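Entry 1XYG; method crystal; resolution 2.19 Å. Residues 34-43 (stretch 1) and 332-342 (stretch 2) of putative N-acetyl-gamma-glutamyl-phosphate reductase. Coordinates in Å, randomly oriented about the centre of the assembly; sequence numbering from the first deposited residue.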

ATOM      1  N   ARG A  34      13.040  18.193   9.475  1.00 27.65           N
ATOM      2  CA  ARG A  34      13.874  17.137   8.916  1.00 26.25           C
ATOM      3  C   ARG A  34      14.965  17.723   8.022  1.00 27.44           C
ATOM      4  O   ARG A  34      16.133  17.360   8.135  1.00 27.16           O
ATOM      5  N   LEU A  35      14.577  18.627   7.130  1.00 26.98           N
ATOM      6  CA  LEU A  35      15.527  19.241   6.216  1.00 28.46           C
ATOM      7  C   LEU A  35      16.618  20.046   6.917  1.00 31.27           C
ATOM      8  O   LEU A  35      17.790  19.963   6.540  1.00 31.69           O
ATOM      9  N   LEU A  36      16.238  20.816   7.933  1.00 31.14           N
ATOM     10  CA  LEU A  36      17.197  21.641   8.659  1.00 32.76           C
ATOM     11  C   LEU A  36      18.148  20.849   9.550  1.00 33.20           C
ATOM     12  O   LEU A  36      19.221  21.336   9.902  1.00 32.59           O
ATOM     13  N   ALA A  37      17.758  19.627   9.903  1.00 32.38           N
ATOM     14  CA  ALA A  37      18.578  18.777  10.761  1.00 33.11           C
ATOM     15  C   ALA A  37      20.047  18.728  10.345  1.00 34.05           C
ATOM     16  O   ALA A  37      20.940  18.825  11.185  1.00 33.50           O
ATOM     17  N   ASN A  38      20.303  18.567   9.053  1.00 34.51           N
ATOM     18  CA  ASN A  38      21.677  18.502   8.584  1.00 36.18           C
ATOM     19  C   ASN A  38      22.099  19.726   7.778  1.00 36.66           C
ATOM     20  O   ASN A  38      23.066  19.679   7.016  1.00 37.74           O
ATOM     21  N   HIS A  39      21.363  20.821   7.942  1.00 35.51           N
ATOM     22  CA  HIS A  39      21.689  22.062   7.261  1.00 34.60           C
ATOM     23  C   HIS A  39      22.845  22.640   8.077  1.00 37.02           C
ATOM     24  O   HIS A  39      22.726  22.854   9.283  1.00 34.52           O
ATOM     25  N   PRO A  40      23.985  22.890   7.430  1.00 38.35           N
ATOM     26  CA  PRO A  40      25.156  23.431   8.118  1.00 39.33           C
ATOM     27  C   PRO A  40      25.039  24.809   8.767  1.00 40.37           C
ATOM     28  O   PRO A  40      25.793  25.114   9.688  1.00 40.80           O
ATOM     29  N   HIS A  41      24.095  25.637   8.330  1.00 41.54           N
ATOM     30  CA  HIS A  41      24.009  26.981   8.895  1.00 41.86           C
ATOM     31  C   HIS A  41      22.719  27.395   9.572  1.00 42.19           C
ATOM     32  O   HIS A  41      22.718  28.314  10.391  1.00 41.82           O
ATOM     33  N   PHE A  42      21.619  26.736   9.233  1.00 41.96           N
ATOM     34  CA  PHE A  42      20.348  27.081   9.843  1.00 41.02           C
ATOM     35  C   PHE A  42      20.022  26.130  10.984  1.00 43.54           C
ATOM     36  O   PHE A  42      20.225  24.918  10.883  1.00 44.05           O
ATOM     37  N   GLN A  43      19.513  26.690  12.073  1.00 44.54           N
ATOM     38  CA  GLN A  43      19.149  25.900  13.238  1.00 45.57           C
ATOM     39  C   GLN A  43      17.805  26.344  13.802  1.00 44.04           C
ATOM     40  O   GLN A  43      17.568  27.534  14.015  1.00 40.96           O
ATOM     41  N   ALA A 332       6.728  21.724  -1.414  1.00 24.40           N
ATOM     42  CA  ALA A 332       6.480  22.502  -0.210  1.00 24.53           C
ATOM     43  C   ALA A 332       7.720  22.951   0.563  1.00 24.74           C
ATOM     44  O   ALA A 332       8.375  23.924   0.197  1.00 25.48           O
ATOM     45  N   SER A 333       8.033  22.232   1.636  1.00 25.16           N
ATOM     46  CA  SER A 333       9.143  22.577   2.505  1.00 24.61           C
ATOM     47  C   SER A 333      10.519  22.628   1.854  1.00 26.07           C
ATOM     48  O   SER A 333      11.371  23.422   2.265  1.00 26.16           O
ATOM     49  N   GLY A 334      10.745  21.786   0.849  1.00 26.03           N
ATOM     50  CA  GLY A 334      12.029  21.796   0.163  1.00 24.81           C
ATOM     51  C   GLY A 334      12.219  23.105  -0.582  1.00 24.20           C
ATOM     52  O   GLY A 334      13.272  23.736  -0.501  1.00 24.51           O
ATOM     53  N   GLN A 335      11.194  23.526  -1.313  1.00 26.11           N
ATOM     54  CA  GLN A 335      11.278  24.777  -2.050  1.00 26.35           C
ATOM     55  C   GLN A 335      11.359  25.955  -1.077  1.00 27.16           C
ATOM     56  O   GLN A 335      12.052  26.937  -1.338  1.00 27.98           O
ATOM     57  N   ALA A 336      10.649  25.849   0.045  1.00 25.90           N
ATOM     58  CA  ALA A 336      10.658  26.902   1.052  1.00 26.64           C
ATOM     59  C   ALA A 336      12.097  27.149   1.515  1.00 28.76           C
ATOM     60  O   ALA A 336      12.546  28.297   1.617  1.00 27.60           O
ATOM     61  N   LEU A 337      12.815  26.065   1.794  1.00 29.07           N
ATOM     62  CA  LEU A 337      14.195  26.162   2.238  1.00 29.71           C
ATOM     63  C   LEU A 337      15.067  26.665   1.094  1.00 30.04           C
ATOM     64  O   LEU A 337      15.995  27.450   1.309  1.00 30.86           O
ATOM     65  N   GLN A 338      14.765  26.209  -0.119  1.00 30.74           N
ATOM     66  CA  GLN A 338      15.513  26.628  -1.300  1.00 29.38           C
ATOM     67  C   GLN A 338      15.451  28.148  -1.394  1.00 28.37           C
ATOM     68  O   GLN A 338      16.441  28.800  -1.708  1.00 29.17           O
ATOM     69  N   ASN A 339      14.281  28.707  -1.107  1.00 28.90           N
ATOM     70  CA  ASN A 339      14.088  30.154  -1.162  1.00 28.49           C
ATOM     71  C   ASN A 339      14.795  30.873  -0.019  1.00 28.18           C
ATOM     72  O   ASN A 339      15.454  31.890  -0.232  1.00 26.41           O
ATOM     73  N   LEU A 340      14.668  30.348   1.194  1.00 27.98           N
ATOM     74  CA  LEU A 340      15.310  30.994   2.327  1.00 30.06           C
ATOM     75  C   LEU A 340      16.823  31.001   2.161  1.00 30.47           C
ATOM     76  O   LEU A 340      17.475  31.965   2.548  1.00 30.14           O
ATOM     77  N   ASN A 341      17.379  29.934   1.589  1.00 31.26           N
ATOM     78  CA  ASN A 341      18.819  29.875   1.384  1.00 31.83           C
ATOM     79  C   ASN A 341      19.318  31.122   0.670  1.00 33.66           C
ATOM     80  O   ASN A 341      20.154  31.851   1.205  1.00 34.93           O
ATOM     81  N   ILE A 342      18.796  31.377  -0.526  1.00 34.93           N
ATOM     82  CA  ILE A 342      19.227  32.533  -1.299  1.00 35.26           C
ATOM     83  C   ILE A 342      18.812  33.870  -0.684  1.00 36.80           C
ATOM     84  O   ILE A 342      19.493  34.880  -0.870  1.00 38.77           O
TER

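A single, almost perfectly linear hydrogen bond is the one polar link in an otherwise apolar contact: His-39 NE2 donates to Asn-341 OD1 at 3.0 Å, with an N-H...O angle of 178°. The general principle is that a polar pair can sit within a buried hydrophobic contact when its geometry is good and its remaining polar atoms have partners. Here they do. The amide nitrogen ND2 of Asn-341 is hydrogen-bonded elsewhere in the structure, and on the other side of the imidazole the backbone N of His-41 donates to His-39 ND1 at 3.0 Å. The ring is thus held from both nitrogens, one by its own loop and the other by the helix.

The rotamers make this possible. His-39 points toward the helix with chi1 t and chi2 at -67°, which brings Asn-341 OD1 to the edge of its ring, near the ring plane, where an N-H donor should meet its acceptor. Asn-341 leaves its backbone sideways, but chi1 m (-84°) and chi2 at -30° carry its end nearer to the first stretch. Asn-341 OD1 also lies 3.3 Å from Phe-42 CE2, oblique to that ring.

Around this polar link, Leu-337 forms the apolar centre. It points toward the first stretch in the t, p rotamer. Its CD1 lies 3.7 Å from Leu-36 CD2, 3.8 Å from Phe-42 CD2 and 4.0 Å from His-39 CD2, so one methyl is shared by a helical residue, a loop residue and a strand residue. Leu-337 CD2 also approaches Leu-35 CB, at 3.9 Å. Phe-42, with chi1 m and chi2 at -11°, presents its ring edge to Leu-337 CD1; farther along the helix, its CE2 packs 3.9 Å from Leu-340 CD2. Leu-340 likewise points inward as t, p.

At the other end of the contact, Leu-35 points toward the helix in the m, t rotamer and packs against its backbone. Its CD1 reaches to 3.7 Å from Gly-334 CA and 3.6 Å from Ser-333 O, a carbonyl whose hydrogen bond is made along the helix to Leu-337 N. Ser-333 CB is 4.2 Å from Leu-35 CD1, while Ser-333 OG is satisfied elsewhere in the structure. Leu-36, also m, t, starts sideways and joins through its tip. The inward-facing helix residues recur at intervals of three or four, the spacing expected when one face of a helix is packed.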

ATOM      1  CB  ARG A  34      13.041  16.148   8.094  1.00 26.55           C
ATOM      2  CG  ARG A  34      13.903  15.077   7.408  1.00 26.34           C
ATOM      3  CD  ARG A  34      13.052  14.095   6.606  1.00 27.60           C
ATOM      4  NE  ARG A  34      12.389  14.736   5.472  1.00 28.72           N
ATOM      5  CZ  ARG A  34      12.966  15.008   4.304  1.00 27.11           C
ATOM      6  NH1 ARG A  34      14.233  14.697   4.083  1.00 27.59           N
ATOM      7  NH2 ARG A  34      12.269  15.605   3.350  1.00 27.53           N
ATOM      8  CB  LEU A  35      14.793  20.139   5.220  1.00 27.50           C
ATOM      9  CG  LEU A  35      13.928  19.422   4.178  1.00 26.82           C
ATOM     10  CD1 LEU A  35      13.179  20.452   3.358  1.00 24.29           C
ATOM     11  CD2 LEU A  35      14.808  18.546   3.296  1.00 23.92           C
ATOM     12  CB  LEU A  36      16.463  22.689   9.504  1.00 32.16           C
ATOM     13  CG  LEU A  36      15.691  23.736   8.697  1.00 32.30           C
ATOM     14  CD1 LEU A  36      15.128  24.816   9.615  1.00 32.20           C
ATOM     15  CD2 LEU A  36      16.624  24.350   7.669  1.00 32.12           C
ATOM     16  CB  ALA A  37      18.006  17.359  10.802  1.00 30.73           C
ATOM     17  CB  ASN A  38      21.895  17.232   7.765  1.00 36.68           C
ATOM     18  CG  ASN A  38      21.695  15.979   8.580  1.00 38.23           C
ATOM     19  OD1 ASN A  38      22.300  15.808   9.639  1.00 39.40           O
ATOM     20  ND2 ASN A  38      20.846  15.088   8.090  1.00 38.77           N
ATOM     21  CB  HIS A  39      20.489  23.004   7.278  1.00 33.23           C
ATOM     22  CG  HIS A  39      20.671  24.237   6.451  1.00 33.34           C
ATOM     23  ND1 HIS A  39      21.589  25.217   6.767  1.00 31.74           N
ATOM     24  CD2 HIS A  39      20.037  24.660   5.333  1.00 31.54           C
ATOM     25  CE1 HIS A  39      21.510  26.192   5.878  1.00 30.22           C
ATOM     26  NE2 HIS A  39      20.575  25.878   4.998  1.00 30.93           N
ATOM     27  CB  PRO A  40      26.232  23.392   7.033  1.00 39.35           C
ATOM     28  CG  PRO A  40      25.450  23.644   5.801  1.00 40.35           C
ATOM     29  CD  PRO A  40      24.254  22.739   5.992  1.00 39.35           C
ATOM     30  CB  HIS A  41      24.365  27.992   7.812  1.00 42.98           C
ATOM     31  CG  HIS A  41      25.679  27.705   7.173  1.00 44.16           C
ATOM     32  ND1 HIS A  41      26.860  27.730   7.880  1.00 45.11           N
ATOM     33  CD2 HIS A  41      25.989  27.276   5.929  1.00 45.50           C
ATOM     34  CE1 HIS A  41      27.844  27.322   7.098  1.00 47.16           C
ATOM     35  NE2 HIS A  41      27.342  27.040   5.909  1.00 47.62           N
ATOM     36  CB  PHE A  42      19.215  27.047   8.810  1.00 38.13           C
ATOM     37  CG  PHE A  42      19.376  28.032   7.678  1.00 35.83           C
ATOM     38  CD1 PHE A  42      20.352  29.028   7.724  1.00 34.34           C
ATOM     39  CD2 PHE A  42      18.556  27.948   6.550  1.00 33.82           C
ATOM     40  CE1 PHE A  42      20.515  29.924   6.661  1.00 34.52           C
ATOM     41  CE2 PHE A  42      18.708  28.835   5.480  1.00 32.91           C
ATOM     42  CZ  PHE A  42      19.689  29.825   5.535  1.00 33.86           C
ATOM     43  CB  GLN A  43      20.206  26.025  14.330  1.00 50.20           C
ATOM     44  CG  GLN A  43      19.764  25.404  15.643  1.00 56.62           C
ATOM     45  CD  GLN A  43      20.830  25.468  16.715  1.00 61.64           C
ATOM     46  OE1 GLN A  43      21.363  26.540  17.017  1.00 64.49           O
ATOM     47  NE2 GLN A  43      21.142  24.321  17.304  1.00 64.56           N
ATOM     48  CB  ALA A 332       5.543  21.729   0.721  1.00 22.90           C
ATOM     49  CB  SER A 333       9.149  21.634   3.705  1.00 25.76           C
ATOM     50  OG  SER A 333       7.937  21.758   4.431  1.00 27.13           O
ATOM     51  CB  GLN A 335      10.063  24.935  -2.969  1.00 26.91           C
ATOM     52  CG  GLN A 335      10.081  26.215  -3.788  1.00 23.85           C
ATOM     53  CD  GLN A 335       9.414  26.037  -5.135  1.00 25.68           C
ATOM     54  OE1 GLN A 335      10.060  26.152  -6.183  1.00 25.78           O
ATOM     55  NE2 GLN A 335       8.118  25.746  -5.121  1.00 23.81           N
ATOM     56  CB  ALA A 336       9.781  26.502   2.238  1.00 23.09           C
ATOM     57  CB  LEU A 337      14.697  24.801   2.720  1.00 29.30           C
ATOM     58  CG  LEU A 337      16.155  24.756   3.197  1.00 29.88           C
ATOM     59  CD1 LEU A 337      16.379  25.783   4.293  1.00 27.32           C
ATOM     60  CD2 LEU A 337      16.483  23.361   3.698  1.00 28.59           C
ATOM     61  CB  GLN A 338      14.910  26.010  -2.566  1.00 29.42           C
ATOM     62  CG  GLN A 338      15.821  26.074  -3.798  1.00 28.72           C
ATOM     63  CD  GLN A 338      15.214  25.393  -5.017  1.00 28.38           C
ATOM     64  OE1 GLN A 338      14.398  24.480  -4.888  1.00 28.66           O
ATOM     65  NE2 GLN A 338      15.622  25.825  -6.204  1.00 27.70           N
ATOM     66  CB  ASN A 339      12.600  30.506  -1.126  1.00 28.67           C
ATOM     67  CG  ASN A 339      11.900  30.208  -2.430  1.00 30.37           C
ATOM     68  OD1 ASN A 339      12.444  30.462  -3.514  1.00 29.74           O
ATOM     69  ND2 ASN A 339      10.677  29.683  -2.338  1.00 29.25           N
ATOM     70  CB  LEU A 340      14.942  30.313   3.642  1.00 28.84           C
ATOM     71  CG  LEU A 340      15.421  31.085   4.882  1.00 30.89           C
ATOM     72  CD1 LEU A 340      14.703  32.434   4.958  1.00 28.77           C
ATOM     73  CD2 LEU A 340      15.145  30.288   6.144  1.00 29.08           C
ATOM     74  CB  ASN A 341      19.227  28.629   0.586  1.00 30.75           C
ATOM     75  CG  ASN A 341      19.377  27.385   1.474  1.00 30.54           C
ATOM     76  OD1 ASN A 341      19.732  27.486   2.654  1.00 27.80           O
ATOM     77  ND2 ASN A 341      19.128  26.209   0.901  1.00 29.03           N
ATOM     78  CB  ILE A 342      18.723  32.445  -2.759  1.00 36.81           C
ATOM     79  CG1 ILE A 342      17.195  32.422  -2.804  1.00 35.54           C
ATOM     80  CG2 ILE A 342      19.280  31.182  -3.418  1.00 34.97           C
ATOM     81  CD1 ILE A 342      16.634  32.398  -4.214  1.00 34.07           C
TER